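Local coordinates for protein putative Glycerophosphoryl diester phosphodiesterase (Silicibacter pomeroyi, PDB 3L12) that is a putative glycerophosphoryl diester phosphodiesterase with a TIM-barrel fold and a bound magnesium ion, at residues S6-L11 / G268-T273; M30-L35 / T109-R114; T234-Q239 / V261-D266; E280-M285 / Q302-D307. One frame throughout, in Å; residues are numbered along the deposited sequence.

Contact 1: S6-L11 / G268-T273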
loop_
_atom_site.group_PDB
_atom_site.type_symbol
_atom_site.label_atom_id
_atom_site.label_comp_id
_atom_site.label_asym_id
_atom_site.label_seq_id
_atom_site.Cartn_x
_atom_site.Cartn_y
_atom_site.Cartn_z
ATOM N N SER A 6 10.562 -17.667 22.467
ATOM C CA SER A 6 9.161 -17.431 22.088
ATOM C C SER A 6 9.047 -16.539 20.849
ATOM O O SER A 6 8.045 -16.562 20.093
ATOM C CB SER A 6 8.407 -16.806 23.263
ATOM O OG SER A 6 8.643 -15.410 23.280
ATOM N N GLN A 7 10.087 -15.757 20.611
ATOM C CA GLN A 7 10.123 -14.883 19.453
ATOM C C GLN A 7 10.090 -15.670 18.129
ATOM O O GLN A 7 9.653 -15.137 17.105
ATOM C CB GLN A 7 11.378 -14.008 19.439
ATOM C CG GLN A 7 11.649 -13.174 20.694
ATOM C CD GLN A 7 12.383 -13.930 21.804
ATOM O OE1 GLN A 7 12.534 -15.162 21.781
ATOM N NE2 GLN A 7 12.860 -13.174 22.780
ATOM N N LEU A 8 10.608 -16.889 18.139
ATOM C CA LEU A 8 10.694 -17.676 16.913
ATOM C C LEU A 8 9.357 -18.234 16.462
ATOM O O LEU A 8 9.262 -18.685 15.322
ATOM C CB LEU A 8 11.714 -18.796 17.084
ATOM C CG LEU A 8 13.129 -18.333 17.472
ATOM C CD1 LEU A 8 14.032 -19.539 17.673
ATOM C CD2 LEU A 8 13.718 -17.355 16.420
ATOM N N GLU A 9 8.333 -18.174 17.318
ATOM C CA GLU A 9 7.005 -18.689 16.967
ATOM C C GLU A 9 6.458 -18.013 15.707
ATOM O O GLU A 9 5.861 -18.689 14.861
ATOM C CB GLU A 9 6.043 -18.551 18.158
ATOM C CG GLU A 9 6.407 -19.503 19.304
ATOM C CD GLU A 9 5.606 -19.248 20.587
ATOM O OE1 GLU A 9 4.578 -18.519 20.501
ATOM O OE2 GLU A 9 6.015 -19.781 21.664
ATOM N N GLY A 10 6.714 -16.717 15.532
ATOM C CA GLY A 10 6.231 -16.018 14.363
ATOM C C GLY A 10 7.120 -16.083 13.120
ATOM O O GLY A 10 6.754 -15.523 12.084
ATOM N N LEU A 11 8.276 -16.745 13.225
ATOM C CA LEU A 11 9.224 -16.853 12.140
ATOM C C LEU A 11 9.428 -18.305 11.690
ATOM O O LEU A 11 9.942 -18.547 10.609
ATOM C CB LEU A 11 10.563 -16.235 12.577
ATOM C CG LEU A 11 10.406 -14.737 12.912
ATOM C CD1 LEU A 11 11.647 -14.159 13.512
ATOM C CD2 LEU A 11 10.006 -13.918 11.677
ATOM N N GLY A 268 18.623 -27.626 13.311
ATOM C CA GLY A 268 17.683 -26.926 14.186
ATOM C C GLY A 268 17.486 -25.436 13.901
ATOM O O GLY A 268 16.947 -24.723 14.744
ATOM N N LEU A 269 17.937 -24.966 12.741
ATOM C CA LEU A 269 17.852 -23.523 12.416
ATOM C C LEU A 269 16.582 -23.204 11.678
ATOM O O LEU A 269 15.985 -24.079 11.030
ATOM C CB LEU A 269 19.035 -23.110 11.534
ATOM C CG LEU A 269 20.440 -23.338 12.050
ATOM C CD1 LEU A 269 21.534 -23.168 10.979
ATOM C CD2 LEU A 269 20.696 -22.433 13.279
ATOM N N ILE A 270 16.154 -21.945 11.804
ATOM C CA ILE A 270 15.040 -21.392 11.015
ATOM C C ILE A 270 15.710 -20.705 9.814
ATOM O O ILE A 270 16.765 -20.107 9.999
ATOM C CB ILE A 270 14.196 -20.453 11.865
ATOM C CG1 ILE A 270 13.363 -21.258 12.871
ATOM C CG2 ILE A 270 13.282 -19.556 10.975
ATOM C CD1 ILE A 270 12.562 -20.397 13.919
ATOM N N VAL A 271 15.117 -20.789 8.603
ATOM C CA VAL A 271 15.690 -20.217 7.423
ATOM C C VAL A 271 14.723 -19.187 6.843
ATOM O O VAL A 271 13.579 -19.529 6.490
ATOM C CB VAL A 271 16.013 -21.282 6.375
ATOM C CG1 VAL A 271 16.687 -20.673 5.164
ATOM C CG2 VAL A 271 16.877 -22.414 7.018
ATOM N N LEU A 272 15.169 -17.949 6.792
ATOM C CA LEU A 272 14.373 -16.845 6.208
ATOM C C LEU A 272 15.191 -16.347 5.035
ATOM O O LEU A 272 16.353 -15.919 5.211
ATOM C CB LEU A 272 14.139 -15.730 7.201
ATOM C CG LEU A 272 13.528 -16.053 8.564
ATOM C CD1 LEU A 272 13.344 -14.700 9.265
ATOM C CD2 LEU A 272 12.196 -16.783 8.439
ATOM N N THR A 273 14.632 -16.375 3.836
ATOM C CA THR A 273 15.379 -15.885 2.690
ATOM C C THR A 273 14.880 -14.485 2.269
ATOM O O THR A 273 13.724 -14.082 2.574
ATOM C CB THR A 273 15.359 -16.902 1.563
ATOM O OG1 THR A 273 16.336 -16.510 0.579
ATOM C CG2 THR A 273 13.927 -17.053 1.010
#
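Leu-8 and Leu-11, from the segment ahead of the first barrel strand, meet Ile-270 and Leu-272, two inward-facing residues of strand 270-273. Two apolar pairs carry the contact. The CD1 methyl of Ile-270 presses on CB of Leu-8 at 3.6 Å and lies near CG and both methyls of that leucine as well. CG1 of Ile-270 anti to the carbonyl carbon (chi1 -73°) and an extended chi2 carry CD1 to Leu-8, while CG2 turns to Leu-11. The second pair is looser: Leu-11 CD2 meets Leu-272 CD1 at 4.2 Å, the two chains crossing at about a right angle.

A polar atom sits among these methyls. Leu-11 O lies 3.5 Å from Ile-270 CG2 and 3.6 Å from Leu-272 CD2, and has no hydrogen-bond partner in the model. Backbone bonds hold the short segment in shape, Leu-11 N donating to Leu-8 O at 3.0 Å.

Leu-248 of the parallel strand 248-251 touches both Leu-8 and Leu-272, whereas Val-271 turns outward to Ala-264 and His-265 of helix 258-266. The N-terminal residues thus pack at the end of the barrel where the strands begin, over the inward side chains there.

Contact 2: M30-L35 / T109-R114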
loop_
_atom_site.group_PDB
_atom_site.type_symbol
_atom_site.label_atom_id
_atom_site.label_comp_id
_atom_site.label_asym_id
_atom_site.label_seq_id
_atom_site.Cartn_x
_atom_site.Cartn_y
_atom_site.Cartn_z
HETATM N N MSE A 30 5.376 1.694 -0.100
HETATM C CA MSE A 30 5.552 2.836 0.708
HETATM C C MSE A 30 7.023 3.119 0.952
HETATM O O MSE A 30 7.815 2.237 0.905
HETATM C CB MSE A 30 4.898 2.624 2.080
HETATM C CG MSE A 30 3.386 2.644 1.950
HETATM SE SE MSE A 30 2.499 4.298 1.594
HETATM C CE MSE A 30 2.521 4.996 3.413
ATOM N N PRO A 31 7.380 4.400 1.141
ATOM C CA PRO A 31 8.779 4.739 1.467
ATOM C C PRO A 31 9.321 3.825 2.543
ATOM O O PRO A 31 8.691 3.633 3.607
ATOM C CB PRO A 31 8.699 6.211 1.931
ATOM C CG PRO A 31 7.321 6.475 2.072
ATOM C CD PRO A 31 6.525 5.599 1.155
ATOM N N GLU A 32 10.507 3.349 2.304
ATOM C CA GLU A 32 11.085 2.357 3.183
ATOM C C GLU A 32 11.443 2.890 4.551
ATOM O O GLU A 32 11.758 4.046 4.717
ATOM C CB GLU A 32 12.339 1.812 2.532
ATOM C CG GLU A 32 13.522 2.836 2.453
ATOM C CD GLU A 32 14.649 2.320 1.624
ATOM O OE1 GLU A 32 14.468 2.299 0.372
ATOM O OE2 GLU A 32 15.673 1.941 2.198
ATOM N N ASN A 33 11.438 2.011 5.544
ATOM C CA ASN A 33 11.863 2.369 6.891
ATOM C C ASN A 33 11.179 3.634 7.463
ATOM O O ASN A 33 11.790 4.453 8.230
ATOM C CB ASN A 33 13.389 2.420 6.947
ATOM C CG ASN A 33 14.014 1.057 7.014
ATOM O OD1 ASN A 33 13.453 0.144 7.630
ATOM N ND2 ASN A 33 15.235 0.913 6.456
ATOM N N THR A 34 9.895 3.802 7.112
ATOM C CA THR A 34 9.111 4.900 7.631
ATOM C C THR A 34 7.971 4.381 8.501
ATOM O O THR A 34 7.424 3.299 8.286
ATOM C CB THR A 34 8.505 5.790 6.538
ATOM O OG1 THR A 34 7.610 5.021 5.726
ATOM C CG2 THR A 34 9.689 6.367 5.641
ATOM N N LEU A 35 7.635 5.124 9.528
ATOM C CA LEU A 35 6.470 4.772 10.399
ATOM C C LEU A 35 5.225 4.606 9.532
ATOM O O LEU A 35 4.429 3.708 9.728
ATOM C CB LEU A 35 6.262 5.797 11.459
ATOM C CG LEU A 35 7.380 6.073 12.494
ATOM C CD1 LEU A 35 6.879 7.182 13.561
ATOM C CD2 LEU A 35 7.799 4.783 13.181
ATOM N N THR A 109 16.476 7.820 -10.911
ATOM C CA THR A 109 17.600 7.043 -10.489
ATOM C C THR A 109 17.397 5.524 -10.649
ATOM O O THR A 109 16.295 5.027 -10.758
ATOM C CB THR A 109 17.930 7.325 -8.997
ATOM O OG1 THR A 109 16.927 6.765 -8.119
ATOM C CG2 THR A 109 18.096 8.880 -8.745
ATOM N N VAL A 110 18.516 4.824 -10.608
ATOM C CA VAL A 110 18.524 3.343 -10.667
ATOM C C VAL A 110 17.627 2.805 -9.543
ATOM O O VAL A 110 16.738 1.982 -9.766
ATOM C CB VAL A 110 19.955 2.814 -10.579
ATOM C CG1 VAL A 110 19.993 1.224 -10.449
ATOM C CG2 VAL A 110 20.836 3.239 -11.840
ATOM N N TYR A 111 17.842 3.312 -8.341
ATOM C CA TYR A 111 17.121 2.825 -7.198
ATOM C C TYR A 111 15.647 3.164 -7.320
ATOM O O TYR A 111 14.801 2.277 -7.063
ATOM C CB TYR A 111 17.677 3.418 -5.933
ATOM C CG TYR A 111 17.240 2.740 -4.658
ATOM C CD1 TYR A 111 17.957 1.694 -4.130
ATOM C CD2 TYR A 111 16.192 3.253 -3.908
ATOM C CE1 TYR A 111 17.592 1.115 -2.893
ATOM C CE2 TYR A 111 15.819 2.690 -2.694
ATOM C CZ TYR A 111 16.550 1.624 -2.198
ATOM O OH TYR A 111 16.194 1.088 -0.969
ATOM N N GLY A 112 15.300 4.380 -7.775
ATOM C CA GLY A 112 13.916 4.768 -7.965
ATOM C C GLY A 112 13.187 3.890 -8.973
ATOM O O GLY A 112 11.995 3.541 -8.794
ATOM N N ARG A 113 13.887 3.542 -10.055
ATOM C CA ARG A 113 13.319 2.673 -11.072
ATOM C C ARG A 113 13.033 1.272 -10.565
ATOM O O ARG A 113 12.209 0.562 -11.183
ATOM C CB ARG A 113 14.167 2.623 -12.348
ATOM C CG ARG A 113 14.031 3.891 -13.184
ATOM C CD ARG A 113 14.723 3.723 -14.585
ATOM N NE ARG A 113 16.143 3.415 -14.464
ATOM C CZ ARG A 113 17.110 4.312 -14.309
ATOM N NH1 ARG A 113 16.828 5.619 -14.290
ATOM N NH2 ARG A 113 18.367 3.917 -14.195
ATOM N N ARG A 114 13.731 0.850 -9.510
ATOM C CA ARG A 114 13.472 -0.470 -8.933
ATOM C C ARG A 114 12.067 -0.505 -8.333
ATOM O O ARG A 114 11.409 -1.566 -8.393
ATOM C CB ARG A 114 14.460 -0.822 -7.844
ATOM C CG ARG A 114 15.837 -1.070 -8.295
ATOM C CD ARG A 114 16.734 -1.237 -7.145
ATOM N NE ARG A 114 16.460 -2.394 -6.302
ATOM C CZ ARG A 114 17.231 -2.704 -5.248
ATOM N NH1 ARG A 114 18.321 -1.971 -4.931
ATOM N NH2 ARG A 114 16.946 -3.737 -4.532
#
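Glu-32 and Tyr-111 approach from opposite directions and meet through one very short hydrogen bond, Tyr-111 OH to Glu-32 OE1 at 2.5 Å. The acceptor lies at the edge of the phenol ring, in its plane, while the carboxylate itself is turned 38° from that plane. Each side chain reaches the bond by its own route. In Glu-32, CG stands between the backbone N and the carbonyl carbon (chi1 69°), and the extended chain beyond it carries the carboxylate out from the loop. In Tyr-111, CG is anti to the backbone N (chi1 -166°), which sends the ring away from its short, weakly bonded helix. Outside the pair, Glu-32 OE2 forms a salt bridge with Arg-24, and Tyr-111 OH is also hydrogen-bonded to Arg-27.

The two backbones are shaped by threonine N-caps. Thr-109 OG1 accepts from Gly-112 N at 2.9 Å, while Thr-34 OG1 donates back to Pro-31 O at 2.8 Å and caps the start of helix 35-43.

The loop of residues 30-34 joins strand 19-23 to helix 35-43, and its Asn-33 bonds to Asp-52, a magnesium ligand on strand 48-55. Helix 110-114, on the far side of the Glu-32/Tyr-111 bond, offers Gly-112 O to Arg-303 of the second subunit.

Contact 3: T234-Q239 / V261-D266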
loop_
_atom_site.group_PDB
_atom_site.type_symbol
_atom_site.label_atom_id
_atom_site.label_comp_id
_atom_site.label_asym_id
_atom_site.label_seq_id
_atom_site.Cartn_x
_atom_site.Cartn_y
_atom_site.Cartn_z
ATOM N N THR A 234 35.539 -23.701 5.321
ATOM C CA THR A 234 35.502 -25.124 4.961
ATOM C C THR A 234 34.208 -25.834 5.398
ATOM O O THR A 234 33.935 -26.946 4.944
ATOM C CB THR A 234 36.721 -25.836 5.547
ATOM O OG1 THR A 234 36.812 -25.542 6.944
ATOM C CG2 THR A 234 38.006 -25.360 4.853
ATOM N N GLU A 235 33.423 -25.197 6.271
ATOM C CA GLU A 235 32.139 -25.740 6.703
ATOM C C GLU A 235 31.056 -24.991 5.923
ATOM O O GLU A 235 31.336 -23.957 5.287
ATOM C CB GLU A 235 31.953 -25.620 8.225
ATOM C CG GLU A 235 31.867 -24.191 8.814
ATOM C CD GLU A 235 31.942 -24.176 10.356
ATOM O OE1 GLU A 235 31.702 -25.241 10.994
ATOM O OE2 GLU A 235 32.271 -23.109 10.932
ATOM N N SER A 236 29.844 -25.528 5.934
ATOM C CA SER A 236 28.730 -24.882 5.232
ATOM C C SER A 236 28.254 -23.678 6.008
ATOM O O SER A 236 28.533 -23.532 7.192
ATOM C CB SER A 236 27.561 -25.841 5.020
ATOM O OG SER A 236 26.925 -26.200 6.240
ATOM N N LEU A 237 27.524 -22.802 5.327
ATOM C CA LEU A 237 26.953 -21.638 5.991
ATOM C C LEU A 237 26.045 -22.097 7.163
ATOM O O LEU A 237 26.232 -21.607 8.272
ATOM C CB LEU A 237 26.277 -20.681 4.981
ATOM C CG LEU A 237 27.244 -19.763 4.217
ATOM C CD1 LEU A 237 26.603 -18.969 3.073
ATOM C CD2 LEU A 237 27.947 -18.780 5.188
ATOM N N PRO A 238 25.096 -23.047 6.942
ATOM C CA PRO A 238 24.287 -23.526 8.049
ATOM C C PRO A 238 25.091 -24.033 9.234
ATOM O O PRO A 238 24.732 -23.726 10.379
ATOM C CB PRO A 238 23.503 -24.700 7.443
ATOM C CG PRO A 238 23.524 -24.536 6.038
ATOM C CD PRO A 238 24.571 -23.549 5.654
ATOM N N GLN A 239 26.159 -24.805 8.957
ATOM C CA GLN A 239 27.001 -25.310 10.016
ATOM C C GLN A 239 27.687 -24.143 10.715
ATOM O O GLN A 239 27.734 -24.115 11.923
ATOM C CB GLN A 239 28.032 -26.333 9.502
ATOM C CG GLN A 239 28.810 -27.006 10.627
ATOM C CD GLN A 239 27.898 -27.708 11.646
ATOM O OE1 GLN A 239 27.649 -27.177 12.739
ATOM N NE2 GLN A 239 27.343 -28.852 11.263
ATOM N N VAL A 261 18.652 -25.772 2.697
ATOM C CA VAL A 261 17.552 -25.529 3.636
ATOM C C VAL A 261 17.315 -26.736 4.539
ATOM O O VAL A 261 17.156 -26.594 5.764
ATOM C CB VAL A 261 16.226 -25.128 2.916
ATOM C CG1 VAL A 261 15.047 -25.191 3.909
ATOM C CG2 VAL A 261 16.359 -23.772 2.210
ATOM N N ALA A 262 17.292 -27.942 3.966
ATOM C CA ALA A 262 17.127 -29.132 4.800
ATOM C C ALA A 262 18.337 -29.343 5.746
ATOM O O ALA A 262 18.156 -29.746 6.901
ATOM C CB ALA A 262 16.900 -30.367 3.927
ATOM N N GLU A 263 19.553 -29.054 5.278
ATOM C CA GLU A 263 20.738 -29.141 6.154
ATOM C C GLU A 263 20.574 -28.206 7.361
ATOM O O GLU A 263 20.858 -28.580 8.510
ATOM C CB GLU A 263 22.027 -28.773 5.416
ATOM C CG GLU A 263 23.291 -28.963 6.270
ATOM C CD GLU A 263 24.551 -28.546 5.571
ATOM O OE1 GLU A 263 24.491 -28.190 4.375
ATOM O OE2 GLU A 263 25.625 -28.543 6.231
ATOM N N ALA A 264 20.105 -26.993 7.085
ATOM C CA ALA A 264 19.852 -26.004 8.132
ATOM C C ALA A 264 18.750 -26.497 9.085
ATOM O O ALA A 264 18.893 -26.373 10.275
ATOM C CB ALA A 264 19.504 -24.632 7.513
ATOM N N HIS A 265 17.651 -27.042 8.577
ATOM C CA HIS A 265 16.590 -27.579 9.430
ATOM C C HIS A 265 17.054 -28.748 10.299
ATOM O O HIS A 265 16.663 -28.856 11.465
ATOM C CB HIS A 265 15.395 -28.037 8.616
ATOM C CG HIS A 265 14.601 -26.897 8.096
ATOM N ND1 HIS A 265 13.806 -26.984 6.973
ATOM C CD2 HIS A 265 14.539 -25.606 8.510
ATOM C CE1 HIS A 265 13.223 -25.813 6.772
ATOM N NE2 HIS A 265 13.688 -24.949 7.657
ATOM N N ASP A 266 17.859 -29.606 9.709
ATOM C CA ASP A 266 18.486 -30.705 10.441
ATOM C C ASP A 266 19.342 -30.188 11.620
ATOM O O ASP A 266 19.430 -30.845 12.650
ATOM C CB ASP A 266 19.386 -31.513 9.509
ATOM C CG ASP A 266 18.619 -32.444 8.565
ATOM O OD1 ASP A 266 17.433 -32.822 8.812
ATOM O OD2 ASP A 266 19.251 -32.828 7.552
#
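Neighbouring helices of the outer layer of a TIM barrel meet here, where the N-cap residue Ser-236 and the first-turn residue Pro-238 of helix 237-244 lie against Glu-263 and Ala-264 of helix 258-266. Ser-236 OG donates a hydrogen bond to Glu-263 OE2 at 2.7 Å. It comes from above the carboxylate, 47° out of its plane. The same hydroxyl oxygen accepts from Gln-239 N at 3.1 Å, with an N-H...O angle of 160°, as an N-cap does. One OG therefore works in both directions, closing the first turn of its own helix and donating a hydrogen bond to the other. Glu-263 spans the gap with CG anti to its backbone N (chi1 -175°) and the rest of the chain extended, which brings the carboxylate up to the helix start. A carboxylate so placed would probably also interact favourably with the positive end of the helix dipole.

The two helices follow one another on the outside of the barrel, with the parallel strand 248-251 coming between them in the chain; its Trp-249 touches both Pro-238 and Ala-264.

Beside the polar bridge the helices pack directly. Pro-238 CB rests 3.9 Å from Ala-264 CA and 4.0 Å from Ala-264 CB. The small methyl of Ala-264 is consistent with the close backbones, the CA atoms of Pro-238 and Ala-264 being 5.1 Å apart. The proline ring also leans on the glutamate: its CG is 4.1 Å from Glu-263 OE1, the two side chains crossing at about a right angle. Leu-267, just beyond helix 258-266, touches Pro-238 and Gln-239 as well.

Contact 4: E280-M285 / Q302-D307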
loop_
_atom_site.group_PDB
_atom_site.type_symbol
_atom_site.label_atom_id
_atom_site.label_comp_id
_atom_site.label_asym_id
_atom_site.label_seq_id
_atom_site.Cartn_x
_atom_site.Cartn_y
_atom_site.Cartn_z
ATOM N N GLU A 280 8.185 -15.763 -9.920
ATOM C CA GLU A 280 8.808 -17.078 -10.058
ATOM C C GLU A 280 9.804 -17.364 -8.920
ATOM O O GLU A 280 10.007 -18.523 -8.591
ATOM C CB GLU A 280 9.514 -17.259 -11.428
ATOM C CG GLU A 280 8.619 -17.276 -12.710
ATOM C CD GLU A 280 9.370 -16.834 -14.002
ATOM O OE1 GLU A 280 9.021 -17.308 -15.122
ATOM O OE2 GLU A 280 10.317 -15.995 -13.898
ATOM N N ASP A 281 10.446 -16.321 -8.379
ATOM C CA ASP A 281 11.385 -16.468 -7.244
ATOM C C ASP A 281 10.627 -16.731 -5.953
ATOM O O ASP A 281 10.986 -17.613 -5.191
ATOM C CB ASP A 281 12.267 -15.246 -7.093
ATOM C CG ASP A 281 13.200 -15.005 -8.314
ATOM O OD1 ASP A 281 13.557 -15.957 -9.034
ATOM O OD2 ASP A 281 13.542 -13.821 -8.538
ATOM N N ILE A 282 9.534 -16.014 -5.773
ATOM C CA ILE A 282 8.675 -16.235 -4.567
ATOM C C ILE A 282 8.184 -17.662 -4.546
ATOM O O ILE A 282 8.340 -18.393 -3.553
ATOM C CB ILE A 282 7.539 -15.222 -4.509
ATOM C CG1 ILE A 282 8.072 -13.797 -4.335
ATOM C CG2 ILE A 282 6.545 -15.563 -3.381
ATOM C CD1 ILE A 282 7.045 -12.688 -4.644
ATOM N N ARG A 283 7.637 -18.105 -5.682
ATOM C CA ARG A 283 7.165 -19.466 -5.827
ATOM C C ARG A 283 8.264 -20.500 -5.582
ATOM O O ARG A 283 8.044 -21.460 -4.861
ATOM C CB ARG A 283 6.525 -19.660 -7.223
ATOM C CG ARG A 283 5.910 -20.995 -7.455
ATOM C CD ARG A 283 5.056 -21.001 -8.714
ATOM N NE ARG A 283 3.871 -20.165 -8.605
ATOM C CZ ARG A 283 2.680 -20.586 -8.150
ATOM N NH1 ARG A 283 2.467 -21.846 -7.825
ATOM N NH2 ARG A 283 1.676 -19.733 -8.100
ATOM N N ARG A 284 9.439 -20.317 -6.177
ATOM C CA ARG A 284 10.554 -21.268 -6.017
ATOM C C ARG A 284 10.999 -21.334 -4.557
ATOM O O ARG A 284 11.242 -22.449 -4.045
ATOM C CB ARG A 284 11.743 -20.896 -6.918
ATOM C CG ARG A 284 12.843 -21.929 -6.902
ATOM C CD ARG A 284 13.910 -21.651 -7.917
ATOM N NE ARG A 284 14.712 -20.484 -7.560
ATOM C CZ ARG A 284 14.541 -19.256 -8.040
ATOM N NH1 ARG A 284 13.604 -18.987 -8.950
ATOM N NH2 ARG A 284 15.323 -18.272 -7.601
HETATM N N MSE A 285 11.054 -20.180 -3.873
HETATM C CA MSE A 285 11.466 -20.170 -2.478
HETATM C C MSE A 285 10.443 -20.889 -1.591
HETATM O O MSE A 285 10.823 -21.662 -0.735
HETATM C CB MSE A 285 11.735 -18.754 -1.922
HETATM C CG MSE A 285 12.935 -18.074 -2.463
HETATM SE SE MSE A 285 14.616 -19.080 -2.204
HETATM C CE MSE A 285 14.663 -20.062 -3.832
ATOM N N GLN A 302 1.822 -12.734 -0.519
ATOM C CA GLN A 302 0.594 -13.330 0.033
ATOM C C GLN A 302 -0.210 -14.038 -1.042
ATOM O O GLN A 302 -0.664 -15.171 -0.851
ATOM C CB GLN A 302 -0.280 -12.260 0.638
ATOM C CG GLN A 302 0.216 -11.640 1.945
ATOM C CD GLN A 302 -0.526 -10.380 2.366
ATOM O OE1 GLN A 302 -1.350 -9.795 1.613
ATOM N NE2 GLN A 302 -0.224 -9.923 3.567
ATOM N N ARG A 303 -0.422 -13.361 -2.181
ATOM C CA ARG A 303 -1.231 -13.952 -3.253
ATOM C C ARG A 303 -0.646 -15.238 -3.849
ATOM O O ARG A 303 -1.378 -16.184 -4.154
ATOM C CB ARG A 303 -1.520 -12.891 -4.299
ATOM C CG ARG A 303 -2.546 -11.899 -3.814
ATOM C CD ARG A 303 -4.024 -12.452 -3.854
ATOM N NE ARG A 303 -4.328 -12.757 -5.250
ATOM C CZ ARG A 303 -4.674 -11.862 -6.159
ATOM N NH1 ARG A 303 -5.067 -10.631 -5.805
ATOM N NH2 ARG A 303 -4.685 -12.221 -7.427
ATOM N N ILE A 304 0.656 -15.281 -3.933
ATOM C CA ILE A 304 1.351 -16.493 -4.423
ATOM C C ILE A 304 1.211 -17.608 -3.390
ATOM O O ILE A 304 0.863 -18.716 -3.746
ATOM C CB ILE A 304 2.811 -16.224 -4.798
ATOM C CG1 ILE A 304 2.872 -15.440 -6.124
ATOM C CG2 ILE A 304 3.579 -17.517 -4.888
ATOM C CD1 ILE A 304 4.172 -14.781 -6.352
ATOM N N LEU A 305 1.345 -17.282 -2.100
ATOM C CA LEU A 305 1.149 -18.316 -1.062
ATOM C C LEU A 305 -0.279 -18.848 -1.075
ATOM O O LEU A 305 -0.498 -20.056 -1.078
ATOM C CB LEU A 305 1.579 -17.841 0.324
ATOM C CG LEU A 305 3.061 -17.487 0.492
ATOM C CD1 LEU A 305 3.349 -16.859 1.855
ATOM C CD2 LEU A 305 3.959 -18.722 0.276
ATOM N N ILE A 306 -1.259 -17.956 -1.178
ATOM C CA ILE A 306 -2.645 -18.404 -1.279
ATOM C C ILE A 306 -2.876 -19.280 -2.527
ATOM O O ILE A 306 -3.551 -20.284 -2.466
ATOM C CB ILE A 306 -3.634 -17.185 -1.319
ATOM C CG1 ILE A 306 -3.677 -16.419 0.010
ATOM C CG2 ILE A 306 -5.034 -17.614 -1.767
ATOM C CD1 ILE A 306 -4.051 -17.230 1.220
ATOM N N ASP A 307 -2.301 -18.891 -3.659
ATOM C CA ASP A 307 -2.410 -19.672 -4.873
ATOM C C ASP A 307 -1.820 -21.108 -4.701
ATOM O O ASP A 307 -2.293 -22.087 -5.311
ATOM C CB ASP A 307 -1.678 -18.984 -6.014
ATOM C CG ASP A 307 -1.848 -19.758 -7.310
ATOM O OD1 ASP A 307 -2.965 -19.681 -7.885
ATOM O OD2 ASP A 307 -0.906 -20.532 -7.676
HETATM O O HOH W 1 0.032 -23.423 -7.231
#
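Ile-282 and Ile-304 slant across one another where helices 279-288 and 298-307 meet, their short segments 9.8 Å apart at closest approach and inclined at -50°. Two methyls of Ile-304, CG2 and CD1, approach CG2 of Ile-282 from the same side, each at 3.9 Å. The same CD1 reaches CB and CD1 of Ile-282, making Ile-304 the broader partner.

Beside this apolar patch, Arg-283 and Asp-307 form a salt bridge. CG of Arg-283 is anti to the backbone N (chi1 -176°) and the chain bends at chi3, which brings the guanidinium round to the second helix. NH2 then donates to Asp-307 OD2 at 2.7 Å. The oxygen lies nearly in the guanidinium plane, yet it is approached from above its own carboxylate, and the two flat groups stand 76° apart. A water closes the arrangement at the guanidinium edge, accepting from Arg-283 NH1 at 3.0 Å and donating to Asp-307 OD2 at 3.1 Å.

Asp-307 O is in turn bonded to Arg-108 of the second subunit, so the pair sits close to the dimer interface.

Two donors thus converge on OD2, one charged and one a water. Opposite charges at this range should stabilise each other, and the direct and water-mediated links together probably limit rotation of the guanidinium.

Starting at the N terminus, residues 6-11 open the longest loop, which contact 1 closes at strand 270-273. Nested within it are contact 2, joining the loop after the first barrel strand to helix 110-114, and later contact 3, tying together two successive outer helices. Contacts 2 and 3 follow in series without crossing, on opposite sides of the chain's centre. Contact 4 forms only after contact 1 has closed and joins the last two helices. Contacts 1 and 3 touch, since helix 258-266 is followed, after a short turn, by strand 270-273; contacts 1 and 4 meet through Thr-273 and Met-285. Contacts 2 and 4, about 11 Å apart at their nearest atoms, both reach the second subunit.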